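Local coordinates for STIL N-terminal domain-containing protein (Trichoplax adhaerens, PDB 5OI9), which probably acts in centriole assembly, as a STIL-family protein of which this chain is the N-terminal domain, at residues D36-I41 with R345-P350; D83-N88 with H268-W273; M165-I170 with G188-S193. All coordinates share one frame; numbering follows the deposited sequence. Where two conformers were deposited one is given.

How the contacts relate
All three contacts are mainly buried and reach the same mixed sheet, but contact 1 has an exposed margin (Asp36, Cys37, Arg345), whereas no touching residue of contacts 2 and 3 is exposed. Contacts 1 and 3 each pair two antiparallel strands by main-chain hydrogen bonds, their centres about 11 Å apart; Leu39, Ile41 and Leu348 pack on Val189 and Leu168 of contact 3. Contact 1 adds a polar side-chain network on its other face, where contact 3 has mainly carbon contacts. Contact 2 is smaller and has no hydrogen bond between its segments: a turn meets a helix start. It joins contact 1 through the Asp36–Arg84 salt bridge and strand pairing, and contact 3 through Trp273 on Met165.

Contact 1 of 3, residues D36-I41 with R345-P350; sequences DCNLTI and RLQLVP
Asn38 sets CG anti to its backbone N (chi1 -178°), whereas Gln347 carries CG anti to its carbonyl carbon and then bends at chi2 (-79°), turning its amide across to the neighbouring strand. That neighbour is strand 39-44, antiparallel to strand 343-348 in a mixed beta-sheet, with Thr40 and Gln347 facing each other as a non-hydrogen-bonded pair. Both ends of the Gln347 amide are used. OE1 accepts from Asn38 ND2 at 3.1 Å, the donor standing 55° above the carbonyl plane, and NE2 donates to Thr40 OG1 at 2.9 Å; together these bonds fix the amide's rotation. Thr40 CG2, anti to its backbone N, lies over one face of the Arg345 guanidinium, 3.7 Å from NE, while the charge is met by a salt bridge to Asp42. On the opposite face Ile41 CG1 meets Leu348 CD1 at 3.7 Å, and Leu346 and Leu348 continue onto strands 180-192 and 322-334. The main chain supplies reciprocal bonds in the carbonyl planes, among them Leu39 N to Leu348 O at 2.6 Å and Ile41 N to Leu346 O at 2.8 Å. Past the paired strands, Val349 directs its CA-H at Cys37 O. A water completes the closure there, donating to Cys37 O at 3.1 Å and to Pro350 O at 2.6 Å.

Contact 2 of 3, residues D83-N88 with H268-W273; sequences DRVIIN and HHPYVW
Asp83 carries most of this contact, its side chain directed at the chain entering helix 270-281. Its CB rests against Pro270 CD at 3.7 Å. The carboxylate stands across the His269 side chain, the two planes 65° apart, with OD1 3.7 Å from His269 CD2. OD2 approaches His268 O to 3.2 Å, a meeting of two acceptors that is no hydrogen bond and is likely to be mildly repulsive. Two residues on, Val85 CG2 touches Pro270 CG at 4.2 Å, so the proline ring is met by both side chains. The next shell is the helix start itself. His269 is the N-cap, with CG anti to its backbone N, and its ND1 accepts from Tyr271 N at 3.0 Å with an N-H...N angle of 161°. The donor lies only 8° out of the imidazole plane, so the bond favours this ring rotation. ND1 offers its lone pair to this N-H, which is consistent with a neutral ring protonated on NE2, 4.5 Å from Asp83 OD1; the nearby carboxylate would probably favour a proton there. An alanine in place of Asp83 would remove the carboxylate and would probably leave the His268–His269 main chain and the imidazole less closely packed. Asp83 itself sits in the turn between antiparallel strands 69-79 and 85-97, with a left-handed backbone that brings its side chain to the helix. Ile79, at the end of the first of these strands, also touches His269 and Pro270. His269 also touches Val264 of strand 256-264, which belongs to the other, seven-stranded sheet.

Contact 3 of 3, residues M165-I170 with G188-S193; sequences MLSLKI and GVVVPS
Gly188 O is gripped twice by the facing strand: Lys169 N donates to it at 2.8 Å, nearly along the C=O axis (165° at the oxygen). The second hold is a weaker CA-H...O contact, with Leu168 CA 3.4 Å from Gly188 O. The return bond, Gly188 N to Lys169 O at 2.9 Å, closes a hydrogen-bonded pair of the antiparallel beta-hairpin formed by strands 167-176 and 180-192. A second such pair, Ser167 with Val190, is also bonded in both directions. Between them Leu168 and Val189 form a non-hydrogen-bonded pair. Leu168 holds CG anti to its backbone N, and chi2 of 70° brings CD1 back across the strands to Val189 CB at 3.8 Å, crossing it obliquely; the same methyl also lies against Gly188 O. Val189 keeps CG1 in the crowded position between N and carbonyl carbon, leaving CG2 anti to N and close to Ser167 O. On the other face Ser167 CB packs on Val190 CG2 at 3.6 Å. Towards the open end of the hairpin, Leu166 CB touches Val191 CG2 at 3.8 Å, and the carbonyl O of Met165, a selenomethionine, faces Pro192 CD at 3.1 Å where proline has no N-H to offer. Strand 118-126 runs parallel to strand 167-176 on the side away from strand 180-192, and strand 322-334 flanks strand 180-192 antiparallel. Helix 139-155 lies against the Ser167–Val190 face, through Tyr142 on Val190 and Glu141 on Lys169, while Met165 packs on Trp273 and Met277 of helix 270-281.

Contact 1 of 3, residues D36-I41 with R345-P350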
ATOM      1  N   ASP A  36      -1.226  13.543   6.380  1.00 40.35           N
ATOM      2  CA  ASP A  36      -2.435  14.176   6.912  1.00 44.73           C
ATOM      3  C   ASP A  36      -3.703  13.460   6.447  1.00 42.16           C
ATOM      4  O   ASP A  36      -4.728  14.099   6.200  1.00 45.06           O
ATOM      5  CB  ASP A  36      -2.500  15.662   6.533  1.00 61.72           C
ATOM      6  CG  ASP A  36      -1.157  16.360   6.659  1.00 71.20           C
ATOM      7  OD1 ASP A  36      -0.637  16.465   7.790  1.00 68.41           O
ATOM      8  OD2 ASP A  36      -0.619  16.797   5.619  1.00 74.12           O
ATOM      9  N   CYS A  37      -3.629  12.131   6.324  1.00 33.67           N
ATOM     10  CA  CYS A  37      -4.706  11.269   5.835  1.00 31.62           C
ATOM     11  C   CYS A  37      -5.017  11.495   4.358  1.00 39.25           C
ATOM     12  O   CYS A  37      -6.085  11.091   3.880  1.00 35.95           O
ATOM     13  CB  CYS A  37      -5.990  11.430   6.663  1.00 31.63           C
ATOM     14  SG  CYS A  37      -5.742  11.458   8.460  1.00 61.88           S
ATOM     15  N   ASN A  38      -4.098  12.110   3.614  1.00 33.06           N
ATOM     16  CA  ASN A  38      -4.308  12.472   2.217  1.00 42.43           C
ATOM     17  C   ASN A  38      -3.562  11.500   1.307  1.00 36.94           C
ATOM     18  O   ASN A  38      -2.369  11.244   1.505  1.00 34.23           O
ATOM     19  CB  ASN A  38      -3.842  13.914   1.972  1.00 37.50           C
ATOM     20  CG  ASN A  38      -4.073  14.394   0.543  1.00 43.15           C
ATOM     21  OD1 ASN A  38      -3.733  13.714  -0.427  1.00 52.05           O
ATOM     22  ND2 ASN A  38      -4.628  15.594   0.412  1.00 43.71           N
ATOM     23  N   LEU A  39      -4.265  10.969   0.308  1.00 31.54           N
ATOM     24  CA  LEU A  39      -3.667  10.152  -0.742  1.00 28.61           C
ATOM     25  C   LEU A  39      -3.767  10.911  -2.060  1.00 25.11           C
ATOM     26  O   LEU A  39      -4.866  11.288  -2.482  1.00 26.14           O
ATOM     27  CB  LEU A  39      -4.359   8.791  -0.843  1.00 26.30           C
ATOM     28  CG  LEU A  39      -3.842   7.849  -1.934  1.00 25.01           C
ATOM     29  CD1 LEU A  39      -2.386   7.484  -1.682  1.00 21.80           C
ATOM     30  CD2 LEU A  39      -4.703   6.595  -2.036  1.00 20.28           C
ATOM     31  N   THR A  40      -2.625  11.137  -2.703  1.00 20.67           N
ATOM     32  CA  THR A  40      -2.552  11.898  -3.943  1.00 21.96           C
ATOM     33  C   THR A  40      -2.384  10.948  -5.122  1.00 18.91           C
ATOM     34  O   THR A  40      -1.556  10.032  -5.074  1.00 18.62           O
ATOM     35  CB  THR A  40      -1.388  12.893  -3.899  1.00 26.38           C
ATOM     36  OG1 THR A  40      -1.670  13.917  -2.936  1.00 24.86           O
ATOM     37  CG2 THR A  40      -1.156  13.533  -5.264  1.00 24.12           C
ATOM     38  N   ILE A  41      -3.170  11.166  -6.174  1.00 16.00           N
ATOM     39  CA  ILE A  41      -3.104  10.381  -7.402  1.00 19.17           C
ATOM     40  C   ILE A  41      -2.791  11.331  -8.552  1.00 20.36           C
ATOM     41  O   ILE A  41      -3.525  12.302  -8.773  1.00 21.74           O
ATOM     42  CB  ILE A  41      -4.419   9.629  -7.668  1.00 22.49           C
ATOM     43  CG1 ILE A  41      -4.877   8.864  -6.423  1.00 30.61           C
ATOM     44  CG2 ILE A  41      -4.274   8.690  -8.859  1.00 21.77           C
ATOM     45  CD1 ILE A  41      -3.947   7.753  -5.994  1.00 27.05           C
ATOM     46  N   ARG A 345      -4.382  15.520 -11.288  1.00 17.02           N
ATOM     47  CA  ARG A 345      -4.157  15.224  -9.880  1.00 21.38           C
ATOM     48  C   ARG A 345      -5.489  15.089  -9.159  1.00 16.60           C
ATOM     49  O   ARG A 345      -6.343  15.975  -9.254  1.00 20.21           O
ATOM     50  CB  ARG A 345      -3.304  16.306  -9.204  1.00 18.46           C
ATOM     51  CG  ARG A 345      -3.203  16.119  -7.693  1.00 15.93           C
ATOM     52  CD  ARG A 345      -1.999  16.830  -7.094  1.00 23.52           C
ATOM     53  NE  ARG A 345      -0.734  16.313  -7.610  1.00 26.52           N
ATOM     54  CZ  ARG A 345       0.455  16.561  -7.066  1.00 26.62           C
ATOM     55  NH1 ARG A 345       0.550  17.312  -5.978  1.00 22.23           N
ATOM     56  NH2 ARG A 345       1.553  16.053  -7.608  1.00 28.92           N
ATOM     57  N   LEU A 346      -5.659  13.977  -8.449  1.00 20.29           N
ATOM     58  CA  LEU A 346      -6.810  13.736  -7.592  1.00 17.52           C
ATOM     59  C   LEU A 346      -6.346  13.604  -6.150  1.00 20.69           C
ATOM     60  O   LEU A 346      -5.307  12.992  -5.876  1.00 22.52           O
ATOM     61  CB  LEU A 346      -7.567  12.474  -8.017  1.00 19.00           C
ATOM     62  CG  LEU A 346      -8.273  12.534  -9.371  1.00 21.92           C
ATOM     63  CD1 LEU A 346      -8.795  11.163  -9.780  1.00 25.96           C
ATOM     64  CD2 LEU A 346      -9.406  13.550  -9.326  1.00 17.45           C
ATOM     65  N   GLN A 347      -7.116  14.186  -5.235  1.00 25.42           N
ATOM     66  CA  GLN A 347      -6.831  14.150  -3.806  1.00 23.48           C
ATOM     67  C   GLN A 347      -7.873  13.279  -3.118  1.00 23.86           C
ATOM     68  O   GLN A 347      -9.079  13.492  -3.294  1.00 25.09           O
ATOM     69  CB  GLN A 347      -6.847  15.563  -3.215  1.00 34.60           C
ATOM     70  CG  GLN A 347      -5.885  16.536  -3.885  1.00 43.39           C
ATOM     71  CD  GLN A 347      -4.454  16.364  -3.413  1.00 46.84           C
ATOM     72  OE1 GLN A 347      -4.078  16.853  -2.348  1.00 52.71           O
ATOM     73  NE2 GLN A 347      -3.647  15.671  -4.208  1.00 42.75           N
ATOM     74  N   LEU A 348      -7.415  12.296  -2.349  1.00 30.22           N
ATOM     75  CA  LEU A 348      -8.310  11.369  -1.662  1.00 28.06           C
ATOM     76  C   LEU A 348      -7.981  11.387  -0.175  1.00 28.34           C
ATOM     77  O   LEU A 348      -6.894  10.963   0.230  1.00 34.09           O
ATOM     78  CB  LEU A 348      -8.192   9.949  -2.233  1.00 25.33           C
ATOM     79  CG  LEU A 348      -8.739   9.681  -3.644  1.00 27.79           C
ATOM     80  CD1 LEU A 348      -7.827  10.245  -4.723  1.00 33.49           C
ATOM     81  CD2 LEU A 348      -8.974   8.195  -3.887  1.00 28.66           C
ATOM     82  N   VAL A 349      -8.913  11.888   0.630  1.00 32.53           N
ATOM     83  CA  VAL A 349      -8.807  11.844   2.087  1.00 32.83           C
ATOM     84  C   VAL A 349      -9.946  10.966   2.595  1.00 33.86           C
ATOM     85  O   VAL A 349     -11.007  11.479   2.979  1.00 32.72           O
ATOM     86  CB  VAL A 349      -8.847  13.251   2.706  1.00 39.45           C
ATOM     87  CG1 VAL A 349      -8.651  13.183   4.215  1.00 44.71           C
ATOM     88  CG2 VAL A 349      -7.785  14.142   2.074  1.00 36.95           C
ATOM     89  N   PRO A 350      -9.777   9.648   2.598  1.00 35.56           N
ATOM     90  CA  PRO A 350     -10.886   8.752   2.932  1.00 35.74           C
ATOM     91  C   PRO A 350     -11.091   8.633   4.435  1.00 33.50           C
ATOM     92  O   PRO A 350     -10.186   8.871   5.236  1.00 23.98           O
ATOM     93  CB  PRO A 350     -10.438   7.415   2.335  1.00 30.56           C
ATOM     94  CG  PRO A 350      -8.950   7.462   2.415  1.00 23.16           C
ATOM     95  CD  PRO A 350      -8.551   8.910   2.248  1.00 31.46           C
TER
HETATM   96  O   HOH W   1      -7.551   8.938   5.484  1.00 43.82           O

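Contact 2 of 3, residues D83-N88 with H268-W273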
ATOM      1  N   ASP A  83       6.544  11.711   4.714  1.00 42.29           N
ATOM      2  CA  ASP A  83       5.849  10.440   4.514  1.00 45.61           C
ATOM      3  C   ASP A  83       4.511  10.637   3.800  1.00 46.74           C
ATOM      4  O   ASP A  83       3.506  10.016   4.150  1.00 38.98           O
ATOM      5  CB  ASP A  83       5.669   9.700   5.844  1.00 39.70           C
ATOM      6  CG  ASP A  83       7.000   9.399   6.532  1.00 38.69           C
ATOM      7  OD1 ASP A  83       7.961   9.006   5.835  1.00 48.03           O
ATOM      8  OD2 ASP A  83       7.088   9.555   7.768  1.00 41.60           O
ATOM      9  N   ARG A  84       4.499  11.508   2.788  1.00 36.14           N
ATOM     10  CA  ARG A  84       3.305  11.777   1.994  1.00 49.37           C
ATOM     11  C   ARG A  84       3.275  10.846   0.787  1.00 40.22           C
ATOM     12  O   ARG A  84       4.187  10.870  -0.046  1.00 36.56           O
ATOM     13  CB  ARG A  84       3.264  13.240   1.553  1.00 44.23           C
ATOM     14  CG  ARG A  84       2.282  13.524   0.432  1.00 52.10           C
ATOM     15  CD  ARG A  84       1.925  14.998   0.363  1.00 51.91           C
ATOM     16  NE  ARG A  84       1.219  15.440   1.561  1.00 64.19           N
ATOM     17  CZ  ARG A  84       0.454  16.526   1.619  1.00 76.92           C
ATOM     18  NH1 ARG A  84       0.286  17.279   0.539  1.00 78.04           N
ATOM     19  NH2 ARG A  84      -0.153  16.853   2.753  1.00 59.18           N
ATOM     20  N   VAL A  85       2.225  10.037   0.693  1.00 35.46           N
ATOM     21  CA  VAL A  85       2.140   8.977  -0.305  1.00 29.92           C
ATOM     22  C   VAL A  85       1.486   9.519  -1.568  1.00 22.23           C
ATOM     23  O   VAL A  85       0.415  10.137  -1.510  1.00 25.29           O
ATOM     24  CB  VAL A  85       1.359   7.772   0.242  1.00 22.84           C
ATOM     25  CG1 VAL A  85       1.325   6.658  -0.788  1.00 18.84           C
ATOM     26  CG2 VAL A  85       1.977   7.287   1.540  1.00 22.15           C
ATOM     27  N   ILE A  86       2.127   9.279  -2.710  1.00 18.91           N
ATOM     28  CA  ILE A  86       1.622   9.679  -4.017  1.00 18.24           C
ATOM     29  C   ILE A  86       1.713   8.483  -4.954  1.00 21.25           C
ATOM     30  O   ILE A  86       2.747   7.808  -5.005  1.00 24.78           O
ATOM     31  CB  ILE A  86       2.410  10.871  -4.596  1.00 25.79           C
ATOM     32  CG1 ILE A  86       2.267  12.101  -3.696  1.00 32.11           C
ATOM     33  CG2 ILE A  86       1.944  11.183  -6.014  1.00 24.03           C
ATOM     34  CD1 ILE A  86       2.982  13.326  -4.221  1.00 47.15           C
ATOM     35  N   ILE A  87       0.636   8.221  -5.688  1.00 19.54           N
ATOM     36  CA  ILE A  87       0.617   7.192  -6.723  1.00 23.19           C
ATOM     37  C   ILE A  87       0.748   7.888  -8.072  1.00 18.68           C
ATOM     38  O   ILE A  87      -0.084   8.731  -8.425  1.00 20.00           O
ATOM     39  CB  ILE A  87      -0.664   6.345  -6.661  1.00 22.95           C
ATOM     40  CG1 ILE A  87      -0.878   5.790  -5.251  1.00 17.94           C
ATOM     41  CG2 ILE A  87      -0.608   5.215  -7.680  1.00 13.80           C
ATOM     42  CD1 ILE A  87       0.269   4.949  -4.748  1.00 20.30           C
ATOM     43  N   ASN A  88       1.792   7.544  -8.822  1.00 21.80           N
ATOM     44  CA  ASN A  88       2.060   8.144 -10.129  1.00 19.44           C
ATOM     45  C   ASN A  88       1.631   7.149 -11.202  1.00 21.56           C
ATOM     46  O   ASN A  88       2.328   6.166 -11.461  1.00 21.16           O
ATOM     47  CB  ASN A  88       3.534   8.512 -10.264  1.00 27.03           C
ATOM     48  CG  ASN A  88       3.821   9.337 -11.508  1.00 41.16           C
ATOM     49  OD1 ASN A  88       2.993  10.137 -11.942  1.00 45.74           O
ATOM     50  ND2 ASN A  88       4.998   9.142 -12.090  1.00 54.52           N
ATOM     51  N   HIS A 268       7.403   6.761  11.842  1.00 17.58           N
ATOM     52  CA  HIS A 268       6.250   7.284  11.122  1.00 20.41           C
ATOM     53  C   HIS A 268       6.244   6.911   9.645  1.00 19.98           C
ATOM     54  O   HIS A 268       5.254   7.192   8.961  1.00 21.22           O
ATOM     55  CB  HIS A 268       6.195   8.805  11.263  1.00 20.31           C
ATOM     56  CG  HIS A 268       6.179   9.276  12.683  1.00 21.32           C
ATOM     57  ND1 HIS A 268       5.078   9.139  13.500  1.00 26.57           N
ATOM     58  CD2 HIS A 268       7.131   9.879  13.433  1.00 21.81           C
ATOM     59  CE1 HIS A 268       5.352   9.638  14.691  1.00 21.84           C
ATOM     60  NE2 HIS A 268       6.591  10.092  14.678  1.00 22.05           N
ATOM     61  N   HIS A 269       7.310   6.302   9.140  1.00 17.05           N
ATOM     62  CA  HIS A 269       7.330   5.871   7.750  1.00 19.70           C
ATOM     63  C   HIS A 269       6.227   4.842   7.523  1.00 17.86           C
ATOM     64  O   HIS A 269       6.106   3.887   8.304  1.00 19.22           O
ATOM     65  CB  HIS A 269       8.695   5.281   7.397  1.00 14.96           C
ATOM     66  CG  HIS A 269       8.941   5.154   5.925  1.00 16.56           C
ATOM     67  ND1 HIS A 269       8.314   4.209   5.143  1.00 15.88           N
ATOM     68  CD2 HIS A 269       9.756   5.848   5.095  1.00 21.08           C
ATOM     69  CE1 HIS A 269       8.727   4.327   3.894  1.00 15.79           C
ATOM     70  NE2 HIS A 269       9.603   5.315   3.837  1.00 20.06           N
ATOM     71  N   PRO A 270       5.397   5.000   6.487  1.00 20.51           N
ATOM     72  CA  PRO A 270       4.289   4.049   6.287  1.00 13.63           C
ATOM     73  C   PRO A 270       4.739   2.609   6.086  1.00 14.24           C
ATOM     74  O   PRO A 270       3.926   1.694   6.265  1.00 16.09           O
ATOM     75  CB  PRO A 270       3.570   4.594   5.042  1.00 20.99           C
ATOM     76  CG  PRO A 270       4.552   5.510   4.384  1.00 23.79           C
ATOM     77  CD  PRO A 270       5.409   6.070   5.476  1.00 22.21           C
ATOM     78  N   TYR A 271       6.004   2.377   5.730  1.00 13.22           N
ATOM     79  CA  TYR A 271       6.498   1.009   5.620  1.00 15.37           C
ATOM     80  C   TYR A 271       6.483   0.296   6.968  1.00 14.68           C
ATOM     81  O   TYR A 271       6.280  -0.922   7.019  1.00 12.92           O
ATOM     82  CB  TYR A 271       7.911   1.005   5.034  1.00 10.76           C
ATOM     83  CG  TYR A 271       8.511  -0.375   4.874  1.00 12.47           C
ATOM     84  CD1 TYR A 271       8.268  -1.129   3.733  1.00 13.71           C
ATOM     85  CD2 TYR A 271       9.326  -0.919   5.859  1.00 11.55           C
ATOM     86  CE1 TYR A 271       8.812  -2.387   3.579  1.00 13.03           C
ATOM     87  CE2 TYR A 271       9.877  -2.177   5.712  1.00 14.55           C
ATOM     88  CZ  TYR A 271       9.617  -2.907   4.570  1.00 16.46           C
ATOM     89  OH  TYR A 271      10.164  -4.159   4.415  1.00 15.41           O
ATOM     90  N   VAL A 272       6.705   1.030   8.061  1.00 12.50           N
ATOM     91  CA  VAL A 272       6.700   0.418   9.387  1.00 16.96           C
ATOM     92  C   VAL A 272       5.307  -0.094   9.730  1.00 12.49           C
ATOM     93  O   VAL A 272       5.136  -1.240  10.162  1.00 12.10           O
ATOM     94  CB  VAL A 272       7.206   1.419  10.441  1.00 14.70           C
ATOM     95  CG1 VAL A 272       7.109   0.815  11.835  1.00 14.30           C
ATOM     96  CG2 VAL A 272       8.635   1.836  10.130  1.00 13.35           C
ATOM     97  N   TRP A 273       4.294   0.755   9.550  1.00 10.07           N
ATOM     98  CA  TRP A 273       2.912   0.328   9.737  1.00 12.31           C
ATOM     99  C   TRP A 273       2.572  -0.851   8.834  1.00  9.98           C
ATOM    100  O   TRP A 273       1.859  -1.772   9.248  1.00 11.70           O
ATOM    101  CB  TRP A 273       1.975   1.504   9.471  1.00 10.96           C
ATOM    102  CG  TRP A 273       0.514   1.184   9.547  1.00 13.48           C
ATOM    103  CD1 TRP A 273      -0.274   1.201  10.662  1.00 16.55           C
ATOM    104  CD2 TRP A 273      -0.344   0.829   8.455  1.00 12.81           C
ATOM    105  NE1 TRP A 273      -1.566   0.867  10.333  1.00 20.45           N
ATOM    106  CE2 TRP A 273      -1.635   0.638   8.985  1.00 17.18           C
ATOM    107  CE3 TRP A 273      -0.144   0.652   7.083  1.00 15.51           C
ATOM    108  CZ2 TRP A 273      -2.723   0.279   8.189  1.00 18.87           C
ATOM    109  CZ3 TRP A 273      -1.225   0.293   6.295  1.00 15.15           C
ATOM    110  CH2 TRP A 273      -2.497   0.109   6.851  1.00 15.05           C
TER

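Contact 3 of 3, residues M165-I170 with G188-S193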
HETATM    1  N   MSE A 165      -1.144  -2.484   0.940  1.00 11.45           N
HETATM    2  CA  MSE A 165      -1.941  -1.826   1.974  1.00 13.10           C
HETATM    3  C   MSE A 165      -3.073  -0.967   1.415  1.00 17.82           C
HETATM    4  O   MSE A 165      -3.830  -0.373   2.175  1.00 18.15           O
HETATM    5  CB  MSE A 165      -1.045  -0.955   2.857  1.00 10.58           C
HETATM    6  CG  MSE A 165       0.083  -1.717   3.507  1.00 22.99           C
HETATM    7 SE   MSE A 165      -0.616  -3.177   4.574  0.93 21.07          SE
HETATM    8  CE  MSE A 165       0.891  -4.398   4.376  1.00 22.79           C
ATOM      9  N   LEU A 166      -3.181  -0.887   0.090  1.00 11.41           N
ATOM     10  CA  LEU A 166      -4.242  -0.100  -0.525  1.00 17.50           C
ATOM     11  C   LEU A 166      -4.713  -0.779  -1.802  1.00 18.57           C
ATOM     12  O   LEU A 166      -3.940  -1.454  -2.487  1.00 15.77           O
ATOM     13  CB  LEU A 166      -3.788   1.337  -0.816  1.00 15.37           C
ATOM     14  CG  LEU A 166      -2.501   1.546  -1.614  1.00 21.17           C
ATOM     15  CD1 LEU A 166      -2.795   1.692  -3.100  1.00 27.83           C
ATOM     16  CD2 LEU A 166      -1.750   2.757  -1.088  1.00 27.54           C
ATOM     17  N   SER A 167      -5.998  -0.602  -2.105  1.00 12.35           N
ATOM     18  CA  SER A 167      -6.595  -1.107  -3.335  1.00 18.31           C
ATOM     19  C   SER A 167      -7.261   0.060  -4.047  1.00 16.69           C
ATOM     20  O   SER A 167      -8.203   0.658  -3.517  1.00 14.51           O
ATOM     21  CB  SER A 167      -7.605  -2.223  -3.054  1.00 15.64           C
ATOM     22  OG  SER A 167      -8.202  -2.673  -4.255  1.00 26.43           O
ATOM     23  N   LEU A 168      -6.771   0.377  -5.240  1.00 17.60           N
ATOM     24  CA  LEU A 168      -7.175   1.561  -5.984  1.00 19.01           C
ATOM     25  C   LEU A 168      -7.821   1.140  -7.295  1.00 17.14           C
ATOM     26  O   LEU A 168      -7.304   0.260  -7.989  1.00 19.01           O
ATOM     27  CB  LEU A 168      -5.962   2.461  -6.244  1.00 17.78           C
ATOM     28  CG  LEU A 168      -6.161   3.802  -6.946  1.00 24.41           C
ATOM     29  CD1 LEU A 168      -6.901   4.778  -6.042  1.00 24.81           C
ATOM     30  CD2 LEU A 168      -4.816   4.370  -7.370  1.00 28.96           C
ATOM     31  N   LYS A 169      -8.951   1.765  -7.628  1.00 18.20           N
ATOM     32  CA  LYS A 169      -9.678   1.477  -8.857  1.00 21.58           C
ATOM     33  C   LYS A 169     -10.079   2.790  -9.514  1.00 21.56           C
ATOM     34  O   LYS A 169     -10.194   3.824  -8.851  1.00 21.12           O
ATOM     35  CB  LYS A 169     -10.924   0.616  -8.595  1.00 23.41           C
ATOM     36  CG  LYS A 169     -10.636  -0.702  -7.897  1.00 27.46           C
ATOM     37  CD  LYS A 169     -11.918  -1.384  -7.451  1.00 36.15           C
ATOM     38  CE  LYS A 169     -12.737  -1.866  -8.637  1.00 45.71           C
ATOM     39  NZ  LYS A 169     -12.044  -2.957  -9.376  1.00 50.66           N
ATOM     40  N   ILE A 170     -10.294   2.742 -10.828  1.00 18.44           N
ATOM     41  CA  ILE A 170     -10.686   3.920 -11.596  1.00 19.45           C
ATOM     42  C   ILE A 170     -11.845   3.557 -12.515  1.00 20.28           C
ATOM     43  O   ILE A 170     -11.803   2.532 -13.204  1.00 17.15           O
ATOM     44  CB  ILE A 170      -9.511   4.494 -12.413  1.00 21.00           C
ATOM     45  CG1 ILE A 170      -8.431   5.037 -11.477  1.00 18.30           C
ATOM     46  CG2 ILE A 170      -9.994   5.602 -13.340  1.00 15.11           C
ATOM     47  CD1 ILE A 170      -7.249   5.636 -12.195  1.00 23.95           C
ATOM     48  N   GLY A 188     -11.391   5.458  -6.830  1.00 21.88           N
ATOM     49  CA  GLY A 188     -11.762   5.022  -5.499  1.00 19.64           C
ATOM     50  C   GLY A 188     -10.678   4.154  -4.898  1.00 18.22           C
ATOM     51  O   GLY A 188      -9.979   3.420  -5.598  1.00 16.69           O
ATOM     52  N   VAL A 189     -10.546   4.248  -3.575  1.00 18.46           N
ATOM     53  CA  VAL A 189      -9.508   3.534  -2.842  1.00 18.68           C
ATOM     54  C   VAL A 189     -10.098   2.976  -1.553  1.00 15.50           C
ATOM     55  O   VAL A 189     -11.045   3.530  -0.989  1.00 15.66           O
ATOM     56  CB  VAL A 189      -8.294   4.447  -2.539  1.00 16.12           C
ATOM     57  CG1 VAL A 189      -8.653   5.493  -1.489  1.00 16.13           C
ATOM     58  CG2 VAL A 189      -7.087   3.625  -2.104  1.00 14.76           C
ATOM     59  N   VAL A 190      -9.543   1.855  -1.100  1.00 14.36           N
ATOM     60  CA  VAL A 190      -9.826   1.308   0.220  1.00 16.38           C
ATOM     61  C   VAL A 190      -8.501   1.042   0.919  1.00 21.77           C
ATOM     62  O   VAL A 190      -7.554   0.534   0.307  1.00 16.36           O
ATOM     63  CB  VAL A 190     -10.681   0.020   0.159  1.00 20.30           C
ATOM     64  CG1 VAL A 190     -12.081   0.335  -0.331  1.00 20.94           C
ATOM     65  CG2 VAL A 190     -10.033  -1.023  -0.734  1.00 21.06           C
ATOM     66  N   VAL A 191      -8.424   1.417   2.190  1.00 20.98           N
ATOM     67  CA  VAL A 191      -7.232   1.212   3.010  0.55 18.93           C
ATOM     68  C   VAL A 191      -7.674   0.654   4.357  1.00 21.00           C
ATOM     69  O   VAL A 191      -8.694   1.108   4.897  1.00 22.55           O
ATOM     70  CB  VAL A 191      -6.442   2.520   3.178  0.55 19.72           C
ATOM     71  CG1 VAL A 191      -5.288   2.335   4.153  0.55 17.68           C
ATOM     72  CG2 VAL A 191      -5.929   3.010   1.833  0.55 21.99           C
ATOM     73  N   PRO A 192      -6.967  -0.321   4.931  1.00 20.19           N
ATOM     74  CA  PRO A 192      -7.306  -0.758   6.288  1.00 19.47           C
ATOM     75  C   PRO A 192      -7.194   0.408   7.255  1.00 21.99           C
ATOM     76  O   PRO A 192      -6.264   1.216   7.179  1.00 23.22           O
ATOM     77  CB  PRO A 192      -6.266  -1.844   6.585  1.00 19.69           C
ATOM     78  CG  PRO A 192      -5.831  -2.328   5.252  1.00 18.09           C
ATOM     79  CD  PRO A 192      -5.901  -1.144   4.336  1.00 17.64           C
ATOM     80  N   SER A 193      -8.166   0.508   8.153  1.00 19.66           N
ATOM     81  CA  SER A 193      -8.211   1.627   9.081  1.00 21.82           C
ATOM     82  C   SER A 193      -7.412   1.386  10.353  1.00 18.16           C
ATOM     83  O   SER A 193      -7.149   2.343  11.080  1.00 23.03           O
ATOM     84  CB  SER A 193      -9.661   1.950   9.448  1.00 22.92           C
ATOM     85  OG  SER A 193     -10.271   0.857  10.103  1.00 31.96           O
TER